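Local coordinates for mitochondrial RNA-binding protein 2 (Trypanosoma brucei, PDB 2GIA), which probably binds guide RNA and, together with mitochondrial RNA-binding protein 1, acts as a matchmaker that helps it pair with mRNA for editing, at residues L180-A183 and L184-T188; A99-T102 and A103-A107; R36-R39 and A40-P44. All blocks are in the same frame, centred on the assembly; numbering follows the deposited sequence.

Contact 1. Residues L180-A183 and L184-T188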
# COMPACT_ATOMS: atom_id res chain seq x y z
N LEU D 180 1.98 -10.16 -5.48
CA LEU D 180 3.38 -10.34 -5.13
C LEU D 180 3.81 -9.26 -4.15
O LEU D 180 4.63 -9.51 -3.25
CB LEU D 180 4.28 -10.27 -6.37
CG LEU D 180 4.07 -11.49 -7.29
CD1 LEU D 180 4.96 -11.38 -8.48
CD2 LEU D 180 4.35 -12.80 -6.53
N THR D 181 3.30 -8.04 -4.33
CA THR D 181 3.65 -6.96 -3.36
C THR D 181 3.18 -7.36 -1.96
O THR D 181 3.95 -7.22 -0.97
CB THR D 181 3.02 -5.64 -3.80
OG1 THR D 181 3.70 -5.19 -4.99
CG2 THR D 181 3.16 -4.55 -2.69
N GLN D 182 1.94 -7.85 -1.85
CA GLN D 182 1.43 -8.30 -0.52
C GLN D 182 2.27 -9.50 -0.04
O GLN D 182 2.66 -9.55 1.12
CB GLN D 182 -0.03 -8.76 -0.60
CG GLN D 182 -0.99 -7.57 -0.82
CD GLN D 182 -1.20 -6.82 0.48
OE1 GLN D 182 -1.90 -7.28 1.38
NE2 GLN D 182 -0.59 -5.68 0.58
N ALA D 183 2.55 -10.49 -0.91
CA ALA D 183 3.33 -11.65 -0.43
C ALA D 183 4.70 -11.22 0.12
O ALA D 183 5.15 -11.71 1.18
CB ALA D 183 3.50 -12.69 -1.55
N LEU D 184 5.37 -10.29 -0.58
CA LEU D 184 6.68 -9.85 -0.12
C LEU D 184 6.53 -9.10 1.23
O LEU D 184 7.32 -9.28 2.16
CB LEU D 184 7.31 -8.95 -1.17
CG LEU D 184 8.70 -8.38 -0.92
CD1 LEU D 184 9.71 -9.55 -0.67
CD2 LEU D 184 9.13 -7.52 -2.11
N HIS D 185 5.50 -8.26 1.33
CA HIS D 185 5.21 -7.48 2.59
C HIS D 185 5.02 -8.42 3.79
O HIS D 185 5.67 -8.27 4.85
CB HIS D 185 3.92 -6.67 2.38
CG HIS D 185 3.59 -5.73 3.50
ND1 HIS D 185 4.24 -4.52 3.67
CD2 HIS D 185 2.64 -5.78 4.47
CE1 HIS D 185 3.71 -3.87 4.69
NE2 HIS D 185 2.74 -4.61 5.20
N TYR D 186 4.13 -9.41 3.63
CA TYR D 186 3.87 -10.36 4.69
C TYR D 186 5.07 -11.30 4.95
O TYR D 186 5.43 -11.50 6.10
CB TYR D 186 2.61 -11.19 4.40
CG TYR D 186 1.35 -10.40 4.73
CD1 TYR D 186 0.65 -10.62 5.92
CD2 TYR D 186 0.92 -9.36 3.89
CE1 TYR D 186 -0.46 -9.81 6.28
CE2 TYR D 186 -0.18 -8.55 4.23
CZ TYR D 186 -0.87 -8.78 5.44
OH TYR D 186 -1.89 -7.94 5.83
N ASN D 187 5.70 -11.82 3.90
CA ASN D 187 6.84 -12.72 4.11
C ASN D 187 8.02 -12.04 4.79
O ASN D 187 8.84 -12.70 5.47
CB ASN D 187 7.30 -13.33 2.79
CG ASN D 187 8.18 -14.56 3.02
OD1 ASN D 187 7.73 -15.54 3.64
ND2 ASN D 187 9.43 -14.50 2.56
N THR D 188 8.12 -10.73 4.63
CA THR D 188 9.20 -9.99 5.25
C THR D 188 8.92 -9.79 6.74
O THR D 188 9.82 -9.45 7.50
CB THR D 188 9.38 -8.62 4.55
OG1 THR D 188 9.74 -8.87 3.17
CG2 THR D 188 10.43 -7.78 5.23
O HOH W 1 -2.97 -6.51 3.72

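Contact 2. Residues A99-T102 and A103-A107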
# COMPACT_ATOMS: atom_id res chain seq x y z
N ALA D 99 10.88 -17.87 -2.23
CA ALA D 99 10.78 -16.45 -1.95
C ALA D 99 11.72 -15.56 -2.73
O ALA D 99 11.39 -14.43 -3.03
CB ALA D 99 10.96 -16.21 -0.46
N VAL D 100 12.90 -16.07 -3.08
CA VAL D 100 13.85 -15.25 -3.82
C VAL D 100 13.33 -14.79 -5.18
O VAL D 100 13.77 -13.76 -5.70
CB VAL D 100 15.20 -15.99 -4.01
CG1 VAL D 100 15.00 -17.25 -4.85
CG2 VAL D 100 16.22 -15.06 -4.66
N TYR D 101 12.40 -15.54 -5.78
CA TYR D 101 11.87 -15.12 -7.08
C TYR D 101 10.86 -13.96 -7.01
O TYR D 101 10.55 -13.36 -8.03
CB TYR D 101 11.16 -16.28 -7.77
CG TYR D 101 12.08 -17.26 -8.45
CD1 TYR D 101 12.84 -16.86 -9.56
CD2 TYR D 101 12.25 -18.55 -7.96
CE1 TYR D 101 13.75 -17.72 -10.16
CE2 TYR D 101 13.17 -19.44 -8.56
CZ TYR D 101 13.92 -19.00 -9.66
OH TYR D 101 14.85 -19.84 -10.26
N THR D 102 10.34 -13.63 -5.84
CA THR D 102 9.32 -12.58 -5.81
C THR D 102 9.79 -11.27 -6.39
O THR D 102 9.14 -10.68 -7.30
CB THR D 102 8.81 -12.38 -4.39
OG1 THR D 102 8.38 -13.66 -3.91
CG2 THR D 102 7.59 -11.38 -4.37
N ALA D 103 10.92 -10.79 -5.89
CA ALA D 103 11.47 -9.54 -6.38
C ALA D 103 11.84 -9.61 -7.86
O ALA D 103 11.79 -8.59 -8.54
CB ALA D 103 12.70 -9.13 -5.51
N ARG D 104 12.22 -10.80 -8.38
CA ARG D 104 12.58 -10.90 -9.82
C ARG D 104 11.37 -10.79 -10.72
O ARG D 104 11.46 -10.23 -11.80
CB ARG D 104 13.31 -12.23 -10.13
CG ARG D 104 14.71 -12.26 -9.46
CD ARG D 104 15.44 -13.57 -9.78
NE ARG D 104 16.76 -13.62 -9.14
CZ ARG D 104 17.90 -13.24 -9.72
NH1 ARG D 104 17.93 -12.77 -10.97
NH2 ARG D 104 19.03 -13.35 -9.04
N PHE D 105 10.24 -11.36 -10.29
CA PHE D 105 8.99 -11.22 -11.04
C PHE D 105 8.55 -9.77 -10.93
O PHE D 105 8.12 -9.18 -11.92
CB PHE D 105 7.92 -12.14 -10.46
CG PHE D 105 7.91 -13.53 -11.10
CD1 PHE D 105 6.98 -13.84 -12.08
CD2 PHE D 105 8.84 -14.48 -10.73
CE1 PHE D 105 6.99 -15.13 -12.70
CE2 PHE D 105 8.86 -15.77 -11.33
CZ PHE D 105 7.94 -16.07 -12.31
N LEU D 106 8.64 -9.18 -9.73
CA LEU D 106 8.23 -7.79 -9.56
C LEU D 106 9.05 -6.90 -10.48
O LEU D 106 8.53 -5.94 -11.08
CB LEU D 106 8.38 -7.33 -8.06
CG LEU D 106 7.23 -7.89 -7.19
CD1 LEU D 106 7.57 -7.69 -5.70
CD2 LEU D 106 5.89 -7.18 -7.53
N ALA D 107 10.35 -7.21 -10.60
CA ALA D 107 11.19 -6.38 -11.45
C ALA D 107 10.68 -6.36 -12.90
O ALA D 107 10.79 -5.33 -13.57
CB ALA D 107 12.66 -6.83 -11.38
O HOH W 2 12.26 -11.76 -3.48

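Contact 3. Residues R36-R39 and A40-P44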
# COMPACT_ATOMS: atom_id res chain seq x y z
N ARG D 36 -16.54 -17.48 5.12
CA ARG D 36 -15.64 -16.60 5.87
C ARG D 36 -14.45 -17.40 6.38
O ARG D 36 -13.30 -17.01 6.21
CB ARG D 36 -16.37 -15.99 7.07
CG ARG D 36 -16.63 -14.49 6.96
CD ARG D 36 -15.58 -13.65 7.70
NE ARG D 36 -15.80 -12.22 7.46
CZ ARG D 36 -15.06 -11.24 7.97
NH1 ARG D 36 -14.04 -11.52 8.77
NH2 ARG D 36 -15.34 -9.98 7.67
N ALA D 37 -14.75 -18.51 7.05
CA ALA D 37 -13.71 -19.38 7.58
C ALA D 37 -12.86 -20.00 6.45
O ALA D 37 -11.64 -20.11 6.58
CB ALA D 37 -14.35 -20.47 8.44
N ARG D 38 -13.52 -20.39 5.34
CA ARG D 38 -12.84 -20.99 4.17
C ARG D 38 -11.77 -20.02 3.66
O ARG D 38 -10.61 -20.38 3.47
CB ARG D 38 -13.81 -21.18 2.99
CG ARG D 38 -14.61 -22.47 2.88
CD ARG D 38 -13.79 -23.69 2.47
NE ARG D 38 -13.24 -23.78 1.10
CZ ARG D 38 -12.54 -24.85 0.71
NH1 ARG D 38 -12.38 -25.84 1.58
NH2 ARG D 38 -11.95 -24.93 -0.48
N ARG D 39 -12.20 -18.79 3.39
CA ARG D 39 -11.31 -17.77 2.86
C ARG D 39 -10.13 -17.54 3.78
O ARG D 39 -9.01 -17.34 3.33
CB ARG D 39 -12.03 -16.44 2.66
CG ARG D 39 -11.18 -15.49 1.84
CD ARG D 39 -11.27 -14.00 2.23
NE ARG D 39 -10.91 -13.20 1.06
CZ ARG D 39 -10.61 -11.90 1.05
NH1 ARG D 39 -10.30 -11.31 -0.10
NH2 ARG D 39 -10.60 -11.19 2.17
N ALA D 40 -10.40 -17.56 5.08
CA ALA D 40 -9.35 -17.33 6.05
C ALA D 40 -8.34 -18.47 6.15
O ALA D 40 -7.13 -18.23 6.22
CB ALA D 40 -9.98 -17.07 7.41
N GLN D 41 -8.83 -19.70 6.13
CA GLN D 41 -7.95 -20.87 6.24
C GLN D 41 -7.12 -21.17 4.98
O GLN D 41 -5.94 -21.52 5.07
CB GLN D 41 -8.78 -22.13 6.57
CG GLN D 41 -9.51 -22.11 7.92
CD GLN D 41 -10.55 -23.24 8.06
OE1 GLN D 41 -10.28 -24.42 7.77
NE2 GLN D 41 -11.75 -22.88 8.52
N LEU D 42 -7.74 -21.05 3.81
CA LEU D 42 -7.04 -21.37 2.57
C LEU D 42 -5.95 -20.34 2.27
O LEU D 42 -5.94 -19.23 2.82
CB LEU D 42 -8.03 -21.46 1.40
CG LEU D 42 -8.90 -22.74 1.23
CD1 LEU D 42 -8.18 -23.77 0.36
CD2 LEU D 42 -9.22 -23.34 2.60
N PRO D 43 -5.02 -20.71 1.39
CA PRO D 43 -3.92 -19.83 1.01
C PRO D 43 -4.39 -18.54 0.31
O PRO D 43 -5.35 -18.56 -0.46
CB PRO D 43 -3.13 -20.68 0.02
CG PRO D 43 -3.37 -22.11 0.53
CD PRO D 43 -4.83 -22.07 0.84
N PRO D 44 -3.72 -17.42 0.59
CA PRO D 44 -4.12 -16.17 -0.09
C PRO D 44 -3.91 -16.49 -1.59
O PRO D 44 -2.93 -17.15 -1.95
CB PRO D 44 -3.08 -15.17 0.40
CG PRO D 44 -2.87 -15.61 1.83
CD PRO D 44 -2.80 -17.16 1.71
O HOH W 3 -6.45 -16.51 2.58
O HOH W 4 -7.97 -17.66 0.10

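Contact 1. Residues L180-A183 and L184-T188
Gln182 and Tyr186 lie side by side, one turn apart, and point the same way. The Gln182 amide reaches the ring with OE1, which is 3.6 Å from Tyr186 CE2. Amide and ring planes are 67° apart, so the two groups do not stack. Closer to the backbone, Gln182 O sits at the edge of the ring, near its plane, 3.3 Å from Tyr186 CD2. That same carbonyl oxygen accepts the hydrogen bond from Tyr186 N, which is almost straight at 177°. Beyond the ring, a water gives a proton to Gln182 OE1 over 2.7 Å and is also hydrogen-bonded to Tyr186 OH at 2.8 Å. The water thus joins the two polar ends. The Gln182 chain bends at CB-CG (chi2 -77°), which brings OE1 alongside the ring.

This is the last part of the C-terminal helix 170-187, the long helix packed with the two four-stranded sheets of the Whirly-type fold. Regular i to i+4 bonds also run from Leu184 N to Leu180 O, from His185 N to Thr181 O and from Asn187 N to Ala183 O. Leu184 O takes two donors from Thr188, its backbone N at 3.0 Å and its hydroxyl OG1 at 2.7 Å. They approach from opposite faces of the carbonyl plane.

Two chains of mitochondrial RNA-binding protein 1 meet these residues. His185 ND1 and NE2 bond to Ser141 and Glu145 of one such chain, and Arg150 of that chain bonds to Tyr186 OH. From the other chain, Tyr153 meets the Tyr186 ring edge-to-face. Phe149 of that other chain meets the Tyr186 ring and packs against Gln182 and Ala183.

Contact 2. Residues A99-T102 and A103-A107
Tyr101 O takes the N-H of Phe105 at 3.0 Å, and Thr102 O takes that of Leu106 at 2.9 Å, in the carbonyl plane. From Tyr101 on, the i to i+4 bonds of helix 101-109 are direct. Tyr101 O also sits at the edge of the Phe105 ring. Ala99 and Ala103 are joined through a water instead. The water gives a proton to Ala99 O over 2.8 Å and accepts one from Ala103 N over 2.9 Å. It bridges the i to i+4 pair, as in a water-inserted helical turn. Ala99 O also accepts from Thr102 N, and Thr102 OG1 lies 3.2 Å from Ala99 O.

The side-chain contacts are mostly made by carbon atoms. Tyr101 CB packs on Phe105 CD2, and the extended Arg104 chain passes the Tyr101 ring with its CD. Phe105 continues inward to Phe127, to strand 116-119 and to Leu180 of helix 170-187. Thr102 and Leu106 point the same way. Thr102 CG2, turned anti to the backbone N, meets Leu106 CD1 at 3.9 Å.

Contact 3. Residues R36-R39 and A40-P44
Leu42 folds back over Arg38 at the C-terminal end of helix 30-41. It is the first residue to leave helical geometry (psi 162°), and the chain then takes a polyproline II-like course through Pro43 and Pro44 toward strand 45-50. The prolines have no backbone N-H to continue the helix.

Leu42 N still gives a helical bond to Arg38 O, at 3.0 Å. The side chain stays over the same carbonyl. CB is close to Arg38 O, and so is CG, which also nears Arg38 NH2. The chain forks at CG. CD1 meets Arg38 NH2 at 4.0 Å. CD2 touches Arg38 O at 3.4 Å and rises over one face of the guanidinium, about above its centre, 4.1 Å from CZ. Arg38 can present that face because its chain bends twice, at chi2 (-73°) and chi3 (-69°), which turns the group back toward Leu42. The two side chains cross at a slant. Both also touch a crystal neighbour, so the lattice may help set this pose.

One residue earlier, Gln41 N bonds to Ala37 O, and Gln41 CG comes to 3.2 Å from that oxygen. The Gln41 amide passes close to Ala37 CB. Ala40 N bonds to Arg36 O over a longer 3.2 Å.

A chain of mitochondrial RNA-binding protein 1 meets this end of the helix. Its His152 bonds to Ala40 O and packs on Pro44, and Arg39 NH1 makes a weak bond to the backbone of Glu145 of that chain. Past the last helical bond, water can serve the Arg39 carbonyl. One water lies within bonding distance of Arg39 O and Leu42 O, 2.8 Å from each.

The three contacts occur in the order 3, 2, 1 along the chain. Contacts 1 and 2 touch, with centres about 10 Å apart. Leu180 of contact 1 makes the main touch. Its CD1 is 3.6 Å from Phe105 CB, and its CB is 3.7 Å from Leu106 CD2. This joins helices 170-187 and 101-109. Asn187 also packs on Ala99, a second touch between the two contacts. Contact 3 stands apart. Its centre is about 17 Å from that of contact 1 and about 25 Å from that of contact 2, and it touches neither. Mitochondrial RNA-binding protein 1 meets all three, which places them at the interfaces of the four-chain assembly.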